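Local coordinates for DELTA1-pyrroline-2-carboxylate reductase (Thermococcus litoralis DSM 5473, PDB 6T3E), which reduces delta1-pyrroline-2-carboxylate to L-proline with a nicotinamide cofactor, a step probably serving hydroxyproline metabolism in this archaeon, at residues B[37-43]-B[133-137]; B[45-50]-B[325-330]; B[167-171]-B[199-204]. One frame throughout, in Å; residues are numbered along the deposited sequence.

Interaction 1: B[37-43]-B[133-137]. With NAI (1,4-dihydronicotinamide adenine dinucleotide), chain F; PRO (proline), chain E.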
loop_
_atom_site.group_PDB
_atom_site.type_symbol
_atom_site.label_atom_id
_atom_site.label_comp_id
_atom_site.label_asym_id
_atom_site.label_seq_id
_atom_site.Cartn_x
_atom_site.Cartn_y
_atom_site.Cartn_z
ATOM N N ILE B 37 -7.790 -14.949 18.572
ATOM C CA ILE B 37 -7.979 -13.627 19.171
ATOM C C ILE B 37 -9.416 -13.404 19.644
ATOM O O ILE B 37 -10.381 -13.828 19.000
ATOM C CB ILE B 37 -7.557 -12.528 18.186
ATOM C CG1 ILE B 37 -8.410 -12.597 16.929
ATOM C CG2 ILE B 37 -6.119 -12.721 17.802
ATOM C CD1 ILE B 37 -7.877 -11.755 15.791
ATOM N N SER B 38 -9.548 -12.699 20.764
ATOM C CA SER B 38 -10.814 -12.331 21.381
ATOM C C SER B 38 -10.866 -10.815 21.510
ATOM O O SER B 38 -9.845 -10.134 21.392
ATOM C CB SER B 38 -10.971 -12.971 22.763
ATOM O OG SER B 38 -9.964 -12.495 23.654
ATOM N N MET B 39 -12.062 -10.278 21.759
ATOM C CA MET B 39 -12.216 -8.822 21.728
ATOM C C MET B 39 -11.551 -8.139 22.923
ATOM O O MET B 39 -10.996 -7.043 22.777
ATOM C CB MET B 39 -13.703 -8.460 21.647
ATOM C CG MET B 39 -14.028 -6.971 21.453
ATOM S SD MET B 39 -13.360 -6.174 19.973
ATOM C CE MET B 39 -14.511 -6.670 18.701
ATOM N N LYS B 40 -11.544 -8.783 24.092
ATOM C CA LYS B 40 -10.874 -8.192 25.248
ATOM C C LYS B 40 -9.389 -7.993 24.980
ATOM O O LYS B 40 -8.814 -6.962 25.352
ATOM C CB LYS B 40 -11.084 -9.067 26.478
ATOM C CG LYS B 40 -10.558 -8.451 27.750
ATOM C CD LYS B 40 -10.921 -9.304 28.954
ATOM C CE LYS B 40 -9.893 -9.140 30.054
ATOM N NZ LYS B 40 -8.633 -8.548 29.528
ATOM N N GLU B 41 -8.761 -8.967 24.316
ATOM C CA GLU B 41 -7.359 -8.839 23.927
ATOM C C GLU B 41 -7.168 -7.702 22.925
ATOM O O GLU B 41 -6.237 -6.898 23.051
ATOM C CB GLU B 41 -6.856 -10.166 23.358
ATOM C CG GLU B 41 -6.285 -11.098 24.407
ATOM C CD GLU B 41 -5.998 -12.496 23.873
ATOM O OE1 GLU B 41 -5.286 -13.264 24.566
ATOM O OE2 GLU B 41 -6.489 -12.826 22.765
ATOM N N VAL B 42 -8.041 -7.631 21.910
ATOM C CA VAL B 42 -7.901 -6.635 20.851
ATOM C C VAL B 42 -8.115 -5.238 21.404
ATOM O O VAL B 42 -7.458 -4.280 20.967
ATOM C CB VAL B 42 -8.878 -6.929 19.694
ATOM C CG1 VAL B 42 -8.606 -6.010 18.511
ATOM C CG2 VAL B 42 -8.740 -8.364 19.246
ATOM N N ILE B 43 -9.021 -5.094 22.372
ATOM C CA ILE B 43 -9.241 -3.791 22.986
ATOM C C ILE B 43 -7.966 -3.311 23.664
ATOM O O ILE B 43 -7.511 -2.181 23.443
ATOM C CB ILE B 43 -10.420 -3.865 23.972
ATOM C CG1 ILE B 43 -11.749 -3.849 23.202
ATOM C CG2 ILE B 43 -10.324 -2.744 25.019
ATOM C CD1 ILE B 43 -12.900 -4.429 23.964
ATOM N N MET B 133 -12.721 -6.957 13.943
ATOM C CA MET B 133 -12.302 -7.001 15.340
ATOM C C MET B 133 -11.632 -5.695 15.752
ATOM O O MET B 133 -12.003 -5.091 16.764
ATOM C CB MET B 133 -11.375 -8.197 15.587
ATOM C CG MET B 133 -12.056 -9.561 15.404
ATOM S SD MET B 133 -13.241 -9.994 16.716
ATOM C CE MET B 133 -12.204 -9.878 18.177
ATOM N N ARG B 134 -10.675 -5.216 14.953
ATOM C CA ARG B 134 -9.949 -3.997 15.314
ATOM C C ARG B 134 -10.844 -2.762 15.270
ATOM O O ARG B 134 -10.609 -1.804 16.018
ATOM C CB ARG B 134 -8.736 -3.815 14.395
ATOM C CG ARG B 134 -9.100 -3.482 12.958
ATOM C CD ARG B 134 -8.609 -2.132 12.552
ATOM N NE ARG B 134 -9.608 -1.375 11.813
ATOM C CZ ARG B 134 -9.340 -0.652 10.733
ATOM N NH1 ARG B 134 -8.109 -0.594 10.256
ATOM N NH2 ARG B 134 -10.301 0.009 10.122
ATOM N N THR B 135 -11.859 -2.755 14.397
ATOM C CA THR B 135 -12.787 -1.631 14.341
ATOM C C THR B 135 -13.675 -1.578 15.576
ATOM O O THR B 135 -13.869 -0.509 16.163
ATOM C CB THR B 135 -13.642 -1.729 13.083
ATOM O OG1 THR B 135 -12.801 -1.665 11.926
ATOM C CG2 THR B 135 -14.665 -0.603 13.041
ATOM N N GLY B 136 -14.223 -2.723 15.986
ATOM C CA GLY B 136 -14.999 -2.758 17.213
ATOM C C GLY B 136 -14.171 -2.389 18.430
ATOM O O GLY B 136 -14.623 -1.638 19.297
ATOM N N ALA B 137 -12.940 -2.904 18.502
ATOM C CA ALA B 137 -12.080 -2.620 19.646
ATOM C C ALA B 137 -11.697 -1.152 19.705
ATOM O O ALA B 137 -11.612 -0.574 20.797
ATOM C CB ALA B 137 -10.826 -3.491 19.595
HETATM P PA NAI F . -22.366 -4.242 5.644
HETATM O O1A NAI F . -22.843 -4.048 4.228
HETATM O O2A NAI F . -22.110 -5.713 5.905
HETATM O O5B NAI F . -23.404 -3.607 6.753
HETATM C C5B NAI F . -23.902 -2.317 6.418
HETATM C C4B NAI F . -25.363 -2.160 7.029
HETATM O O4B NAI F . -25.773 -0.941 6.909
HETATM C C3B NAI F . -26.350 -3.026 6.213
HETATM O O3B NAI F . -26.946 -3.912 7.048
HETATM C C2B NAI F . -27.339 -2.000 5.622
HETATM O O2B NAI F . -28.708 -2.616 5.441
HETATM C C1B NAI F . -27.342 -1.057 6.521
HETATM N N9A NAI F . -27.816 0.198 6.002
HETATM C C8A NAI F . -27.347 0.746 4.878
HETATM N N7A NAI F . -27.995 1.891 4.690
HETATM C C5A NAI F . -28.865 2.052 5.701
HETATM C C6A NAI F . -29.758 3.062 5.967
HETATM N N6A NAI F . -30.086 4.290 5.267
HETATM N N1A NAI F . -30.531 3.003 7.049
HETATM C C2A NAI F . -30.416 1.945 7.889
HETATM N N3A NAI F . -29.531 0.950 7.628
HETATM C C4A NAI F . -28.757 1.015 6.515
HETATM O O3 NAI F . -20.955 -3.369 5.767
HETATM P PN NAI F . -20.085 -3.228 7.181
HETATM O O1N NAI F . -18.903 -4.162 7.005
HETATM O O2N NAI F . -20.928 -3.562 8.380
HETATM O O5D NAI F . -19.564 -1.697 7.328
HETATM C C5D NAI F . -20.418 -0.790 7.922
HETATM C C4D NAI F . -19.819 0.631 7.741
HETATM O O4D NAI F . -18.704 0.780 8.430
HETATM C C3D NAI F . -19.435 0.851 6.271
HETATM O O3D NAI F . -19.775 2.140 5.908
HETATM C C2D NAI F . -17.905 0.720 6.242
HETATM O O2D NAI F . -17.372 1.487 5.031
HETATM C C1D NAI F . -17.559 1.241 7.390
HETATM N N1N NAI F . -16.269 0.695 7.843
HETATM C C2N NAI F . -15.276 1.548 8.470
HETATM C C3N NAI F . -14.165 0.918 9.356
HETATM C C7N NAI F . -13.605 1.832 10.479
HETATM O O7N NAI F . -14.096 2.890 10.620
HETATM N N7N NAI F . -12.490 1.373 11.339
HETATM C C4N NAI F . -14.106 -0.582 9.561
HETATM C C5N NAI F . -14.826 -1.379 8.466
HETATM C C6N NAI F . -15.962 -0.712 7.670
HETATM N N PRO E . -12.638 1.727 5.982
HETATM C CA PRO E . -12.421 0.396 6.555
HETATM C C PRO E . -11.028 0.174 7.139
HETATM O O PRO E . -10.287 1.113 7.464
HETATM C CB PRO E . -12.649 -0.526 5.358
HETATM C CG PRO E . -13.688 0.183 4.545
HETATM C CD PRO E . -13.500 1.673 4.784
HETATM O OXT PRO E . -10.610 -0.973 7.297
#
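Met133 lays its terminal methyl against the start of helix 39-54, with CE 3.6 Å from Met39 N and 3.9 Å from Val42 CG2. Its chain is folded at chi2 and chi3, which turns the thioether back against the first turn of that helix. Met39 comes the other way: its CG stands anti to the backbone N (chi1 -174°), and two further bends carry SD along the 133-137 backbone, where it lies 3.7 Å from Ala137 CB, while CE meets the Met133 carbonyl oxygen. The two thioethers pass obliquely, methyl near methyl. The lack of a side chain at Gly136 leaves room for Met39 CE. Ala137 fits between Val42 and Ile43, its CB 3.5 Å from Val42 CG1 and 3.7 Å from Ile43 CG1. No hydrogen bond joins the segments, whose axes cross at -67° and approach to 8.9 Å. Arg134 and Thr135, the ligand-binding residues, lie on a different side of the same helix turn from this apolar contact. There Arg134 NH2 gives proline O a hydrogen bond of 2.9 Å in the guanidinium plane, and Arg134 NE bonds Thr135 OG1. Thr135 OG1 also takes a weak bond from the NAI carboxamide N7N. Salt bridges to Glu326 and Asp327 hold the Arg134 guanidinium further, consistent with a fixed grip on the ligand carboxylate. Two helices flank the junction and touch both of its segments: 324-341, where Val42 and Arg134 meet Thr330, and 161-173, where Met39 meets Trp168 and Thr135 meets Gln162.

Interaction 2: B[45-50]-B[325-330]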
loop_
_atom_site.group_PDB
_atom_site.type_symbol
_atom_site.label_atom_id
_atom_site.label_comp_id
_atom_site.label_asym_id
_atom_site.label_seq_id
_atom_site.Cartn_x
_atom_site.Cartn_y
_atom_site.Cartn_z
ATOM N N SER B 45 -4.954 -4.269 22.971
ATOM C CA SER B 45 -3.884 -4.096 21.993
ATOM C C SER B 45 -4.049 -2.807 21.203
ATOM O O SER B 45 -3.070 -2.086 20.976
ATOM C CB SER B 45 -3.848 -5.289 21.042
ATOM O OG SER B 45 -3.800 -6.504 21.760
ATOM N N VAL B 46 -5.278 -2.501 20.771
ATOM C CA VAL B 46 -5.513 -1.268 20.030
ATOM C C VAL B 46 -5.251 -0.059 20.927
ATOM O O VAL B 46 -4.732 0.971 20.480
ATOM C CB VAL B 46 -6.939 -1.256 19.442
ATOM C CG1 VAL B 46 -7.320 0.151 19.001
ATOM C CG2 VAL B 46 -7.073 -2.236 18.266
ATOM N N GLU B 47 -5.568 -0.176 22.217
ATOM C CA GLU B 47 -5.277 0.915 23.141
ATOM C C GLU B 47 -3.778 1.177 23.238
ATOM O O GLU B 47 -3.341 2.335 23.240
ATOM C CB GLU B 47 -5.850 0.594 24.518
ATOM C CG GLU B 47 -5.682 1.707 25.514
ATOM C CD GLU B 47 -6.705 1.637 26.645
ATOM O OE1 GLU B 47 -7.367 0.569 26.809
ATOM O OE2 GLU B 47 -6.860 2.669 27.339
ATOM N N ARG B 48 -2.973 0.114 23.295
ATOM C CA ARG B 48 -1.523 0.278 23.371
ATOM C C ARG B 48 -0.956 0.853 22.078
ATOM O O ARG B 48 0.012 1.629 22.105
ATOM C CB ARG B 48 -0.862 -1.069 23.695
ATOM C CG ARG B 48 0.656 -0.986 23.781
ATOM C CD ARG B 48 1.393 -2.138 23.063
ATOM N NE ARG B 48 2.799 -2.249 23.482
ATOM C CZ ARG B 48 3.739 -1.321 23.278
ATOM N NH1 ARG B 48 3.449 -0.189 22.641
ATOM N NH2 ARG B 48 4.981 -1.527 23.712
ATOM N N ALA B 49 -1.564 0.498 20.940
ATOM C CA ALA B 49 -1.110 1.015 19.655
ATOM C C ALA B 49 -1.266 2.528 19.584
ATOM O O ALA B 49 -0.417 3.224 19.009
ATOM C CB ALA B 49 -1.878 0.338 18.527
ATOM N N PHE B 50 -2.364 3.051 20.137
ATOM C CA PHE B 50 -2.580 4.492 20.158
ATOM C C PHE B 50 -1.672 5.182 21.169
ATOM O O PHE B 50 -1.212 6.305 20.926
ATOM C CB PHE B 50 -4.049 4.794 20.450
ATOM C CG PHE B 50 -4.921 4.735 19.233
ATOM C CD1 PHE B 50 -4.956 5.794 18.341
ATOM C CD2 PHE B 50 -5.682 3.609 18.965
ATOM C CE1 PHE B 50 -5.740 5.739 17.220
ATOM C CE2 PHE B 50 -6.483 3.546 17.834
ATOM C CZ PHE B 50 -6.513 4.608 16.958
ATOM N N ILE B 325 -2.591 1.563 12.331
ATOM C CA ILE B 325 -1.924 1.002 13.505
ATOM C C ILE B 325 -2.770 -0.089 14.134
ATOM O O ILE B 325 -2.235 -1.013 14.762
ATOM C CB ILE B 325 -1.588 2.084 14.546
ATOM C CG1 ILE B 325 -2.859 2.728 15.099
ATOM C CG2 ILE B 325 -0.662 3.104 13.968
ATOM C CD1 ILE B 325 -2.605 3.559 16.341
ATOM N N GLU B 326 -4.096 0.013 14.017
ATOM C CA GLU B 326 -4.956 -1.012 14.590
ATOM C C GLU B 326 -4.792 -2.343 13.866
ATOM O O GLU B 326 -4.854 -3.405 14.496
ATOM C CB GLU B 326 -6.406 -0.532 14.560
ATOM C CG GLU B 326 -6.544 0.971 14.791
ATOM C CD GLU B 326 -7.930 1.517 14.490
ATOM O OE1 GLU B 326 -8.619 1.002 13.586
ATOM O OE2 GLU B 326 -8.332 2.477 15.172
ATOM N N ASP B 327 -4.537 -2.309 12.558
ATOM C CA ASP B 327 -4.271 -3.552 11.849
ATOM C C ASP B 327 -2.920 -4.128 12.250
ATOM O O ASP B 327 -2.809 -5.333 12.497
ATOM C CB ASP B 327 -4.345 -3.325 10.340
ATOM C CG ASP B 327 -5.606 -2.581 9.924
ATOM O OD1 ASP B 327 -6.720 -3.085 10.201
ATOM O OD2 ASP B 327 -5.475 -1.485 9.329
ATOM N N ALA B 328 -1.892 -3.282 12.376
ATOM C CA ALA B 328 -0.564 -3.812 12.683
ATOM C C ALA B 328 -0.523 -4.418 14.083
ATOM O O ALA B 328 0.052 -5.489 14.283
ATOM C CB ALA B 328 0.503 -2.728 12.524
ATOM N N ILE B 329 -1.124 -3.754 15.069
ATOM C CA ILE B 329 -1.076 -4.289 16.426
ATOM C C ILE B 329 -1.907 -5.561 16.525
ATOM O O ILE B 329 -1.570 -6.481 17.283
ATOM C CB ILE B 329 -1.503 -3.226 17.460
ATOM C CG1 ILE B 329 -1.100 -3.675 18.864
ATOM C CG2 ILE B 329 -2.986 -2.953 17.396
ATOM C CD1 ILE B 329 0.385 -3.709 19.067
ATOM N N THR B 330 -3.006 -5.638 15.778
ATOM C CA THR B 330 -3.805 -6.856 15.796
ATOM C C THR B 330 -3.147 -7.983 14.993
ATOM O O THR B 330 -3.093 -9.129 15.459
ATOM C CB THR B 330 -5.205 -6.530 15.290
ATOM O OG1 THR B 330 -5.786 -5.554 16.164
ATOM C CG2 THR B 330 -6.085 -7.765 15.275
#
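Ile325 sets its CD1 methyl over the middle of the Phe50 ring, 3.7 Å from the centroid and only 8° off the ring normal, a CH-pi contact. The same methyl lies 4.0 Å from Ala49 CB. Glu326 approaches the ring differently: its OE2 lies at the edge, in the ring plane and 3.3 Å from Phe50 CZ, with the carboxylate turned steeply against the ring. This edge approach is consistent with a weak attraction to the ring hydrogens. Ile329 fills the next turn, with CG1 3.3 Å from the Ser45 carbonyl oxygen and CG2 3.7 Å from Ala49 CB. Its CG1 anti to the backbone N (chi1 -165°) leaves CG2 turned to the small alanine. Val46 meets Ile329 as well, its CA 4.0 Å from Ile329 CG2, and its CG2 packs loosely on Glu326 CB and Thr330 OG1.

Behind these contacts, Thr330 OG1 donates to Glu326 O, the backbone oxygen one turn earlier, which also accepts from Thr330 N; this ties the threonine hydroxyl to its own helix. The other carboxylate oxygen, Glu326 OE1, forms a salt bridge with Arg134 NE, so the acid beside the ring is also held by a basic partner. Leu82 of strand 73-82 packs on Ala49 and Ile325, while Leu298 and Ala299 of helix 298-303 touch Phe50.

The short helix axes come within 8.8 Å at a signed angle of 123°, with alanine giving room for the approach. Two helices of the ornithine cyclodeaminase/mu-crystallin fold thus cross steeply, more antiparallel than parallel, and Glu326 and Asp327 lead from here to Arg134 of the proline pocket.

Interaction 3: B[167-171]-B[199-204]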
loop_
_atom_site.group_PDB
_atom_site.type_symbol
_atom_site.label_atom_id
_atom_site.label_comp_id
_atom_site.label_asym_id
_atom_site.label_seq_id
_atom_site.Cartn_x
_atom_site.Cartn_y
_atom_site.Cartn_z
ATOM N N LEU B 167 -21.152 -3.834 18.841
ATOM C CA LEU B 167 -21.901 -4.107 20.062
ATOM C C LEU B 167 -21.099 -4.986 21.010
ATOM O O LEU B 167 -21.120 -4.764 22.227
ATOM C CB LEU B 167 -23.250 -4.754 19.739
ATOM C CG LEU B 167 -24.155 -5.004 20.960
ATOM C CD1 LEU B 167 -24.562 -3.702 21.627
ATOM C CD2 LEU B 167 -25.380 -5.859 20.620
ATOM N N TRP B 168 -20.364 -5.963 20.467
ATOM C CA TRP B 168 -19.542 -6.844 21.300
ATOM C C TRP B 168 -18.512 -6.051 22.096
ATOM O O TRP B 168 -18.377 -6.233 23.309
ATOM C CB TRP B 168 -18.868 -7.908 20.423
ATOM C CG TRP B 168 -18.007 -8.907 21.156
ATOM C CD1 TRP B 168 -17.930 -9.098 22.505
ATOM C CD2 TRP B 168 -17.107 -9.856 20.568
ATOM N NE1 TRP B 168 -17.031 -10.090 22.799
ATOM C CE2 TRP B 168 -16.512 -10.580 21.631
ATOM C CE3 TRP B 168 -16.744 -10.166 19.248
ATOM C CZ2 TRP B 168 -15.573 -11.594 21.418
ATOM C CZ3 TRP B 168 -15.810 -11.177 19.035
ATOM C CH2 TRP B 168 -15.235 -11.880 20.120
ATOM N N ALA B 169 -17.798 -5.138 21.441
ATOM C CA ALA B 169 -16.801 -4.348 22.159
ATOM C C ALA B 169 -17.439 -3.383 23.156
ATOM O O ALA B 169 -16.819 -3.052 24.172
ATOM C CB ALA B 169 -15.918 -3.594 21.173
ATOM N N VAL B 170 -18.644 -2.880 22.866
ATOM C CA VAL B 170 -19.346 -2.042 23.837
ATOM C C VAL B 170 -19.736 -2.859 25.067
ATOM O O VAL B 170 -19.689 -2.361 26.198
ATOM C CB VAL B 170 -20.565 -1.357 23.182
ATOM C CG1 VAL B 170 -21.434 -0.666 24.226
ATOM C CG2 VAL B 170 -20.107 -0.347 22.156
ATOM N N CYS B 171 -20.115 -4.126 24.868
ATOM C CA CYS B 171 -20.483 -4.996 25.984
ATOM C C CYS B 171 -19.273 -5.362 26.846
ATOM O O CYS B 171 -19.426 -5.655 28.040
ATOM C CB CYS B 171 -21.142 -6.274 25.457
ATOM S SG CYS B 171 -22.699 -6.086 24.544
ATOM N N LYS B 199 -25.261 -14.704 21.348
ATOM C CA LYS B 199 -23.843 -14.387 21.345
ATOM C C LYS B 199 -23.443 -13.686 22.638
ATOM O O LYS B 199 -22.602 -14.181 23.399
ATOM C CB LYS B 199 -23.590 -13.479 20.142
ATOM C CG LYS B 199 -22.195 -12.885 19.969
ATOM C CD LYS B 199 -21.147 -13.775 19.300
ATOM C CE LYS B 199 -19.940 -12.852 18.944
ATOM N NZ LYS B 199 -20.314 -11.667 18.062
ATOM N N LEU B 200 -24.024 -12.514 22.911
ATOM C CA LEU B 200 -23.603 -11.687 24.051
ATOM C C LEU B 200 -24.410 -11.947 25.317
ATOM O O LEU B 200 -24.125 -11.330 26.348
ATOM C CB LEU B 200 -23.684 -10.198 23.698
ATOM C CG LEU B 200 -22.988 -9.875 22.380
ATOM C CD1 LEU B 200 -23.288 -8.450 21.896
ATOM C CD2 LEU B 200 -21.490 -10.107 22.472
ATOM N N GLY B 201 -25.420 -12.810 25.256
ATOM C CA GLY B 201 -26.233 -13.082 26.437
ATOM C C GLY B 201 -26.995 -11.872 26.932
ATOM O O GLY B 201 -27.110 -11.666 28.146
ATOM N N ILE B 202 -27.517 -11.061 26.011
ATOM C CA ILE B 202 -28.319 -9.892 26.335
ATOM C C ILE B 202 -29.535 -9.905 25.428
ATOM O O ILE B 202 -29.535 -10.518 24.357
ATOM C CB ILE B 202 -27.559 -8.557 26.166
ATOM C CG1 ILE B 202 -27.115 -8.374 24.710
ATOM C CG2 ILE B 202 -26.385 -8.461 27.136
ATOM C CD1 ILE B 202 -26.863 -6.928 24.307
ATOM N N GLU B 203 -30.581 -9.211 25.873
ATOM C CA GLU B 203 -31.807 -9.098 25.096
ATOM C C GLU B 203 -31.630 -8.068 23.981
ATOM O O GLU B 203 -31.181 -6.941 24.222
ATOM C CB GLU B 203 -32.981 -8.717 26.000
ATOM C CG GLU B 203 -34.290 -8.551 25.254
ATOM C CD GLU B 203 -35.379 -7.926 26.102
ATOM O OE1 GLU B 203 -35.347 -8.106 27.341
ATOM O OE2 GLU B 203 -36.264 -7.254 25.527
ATOM N N ILE B 204 -31.959 -8.458 22.753
ATOM C CA ILE B 204 -31.875 -7.551 21.615
ATOM C C ILE B 204 -33.195 -7.592 20.853
ATOM O O ILE B 204 -33.647 -8.662 20.427
ATOM C CB ILE B 204 -30.691 -7.884 20.692
ATOM C CG1 ILE B 204 -29.383 -7.789 21.488
ATOM C CG2 ILE B 204 -30.675 -6.933 19.508
ATOM C CD1 ILE B 204 -28.205 -8.541 20.890
#
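Leu200 and Leu167 carry the aliphatic part of this contact. Leu200 splits its two methyls between neighbours: CD1 sits between Leu167 and Cys171, one turn apart on helix 161-173, at 3.6 Å from both Leu167 CD2 and Cys171 SG, while CD2 points to the indole of Trp168. Its CG stands anti to the carbonyl carbon (chi1 -50°), which directs this fork at the helix. Leu167 CD2 is the shared meeting point on the other side. The Leu167 side chain crosses that of Leu200 obliquely and reaches Ile204 tip to tip, with Leu167 CD2 3.9 Å from Ile204 CD1; the same methyl touches Ile202 CD1 at 4.1 Å. Helix end, connecting loop and strand 203-206 thus all converge on one leucine methyl.

The aromatic part belongs to Trp168. Leu200 CD2 comes obliquely to the indole, 3.7 Å from Trp168 CD1. Over one face lies the Lys199 chain at about a right angle, its CE 4.2 Å above the ring plane and offset toward the rim. Lys199 NZ is 4.1 Å from Trp168 CE3, so the end of the chain, CE and NZ, borders the ring.

In the backbone, Gly201 ends helix 186-200 with positive phi (64°) and turns the chain into strand 203-206, where Glu203 hydrogen-bonds by backbone to Ala179 in the parallel Rossmann-type sheet. Phe192 and Ile221 also pack on Leu167.

No hydrogen bond crosses between the segments: dispersion between branched methyls, sulfur and indole joins helix 161-173 to a helix end, a loop and a strand, and Lys199 carries the contact out to the exposed surface.

Overall arrangement
Interactions 1 and 2 share helix 39-54 and are buried, packing its first turn on helix 128-146 and its later turns on helix 324-341. Arg134 is the point where they meet, beside the proline site. Interaction 3 is only partly buried and lies within the parallel nucleotide-binding sheet region, about 23 Å from interaction 2 between centres. It touches interaction 1 where Trp168 and Ala169 face Met39 and Gly136. Thioethers and small residues mark interaction 1, a ring face and a carboxylate mark interaction 2, and branched aliphatics and an indole with a lysine over one face mark interaction 3.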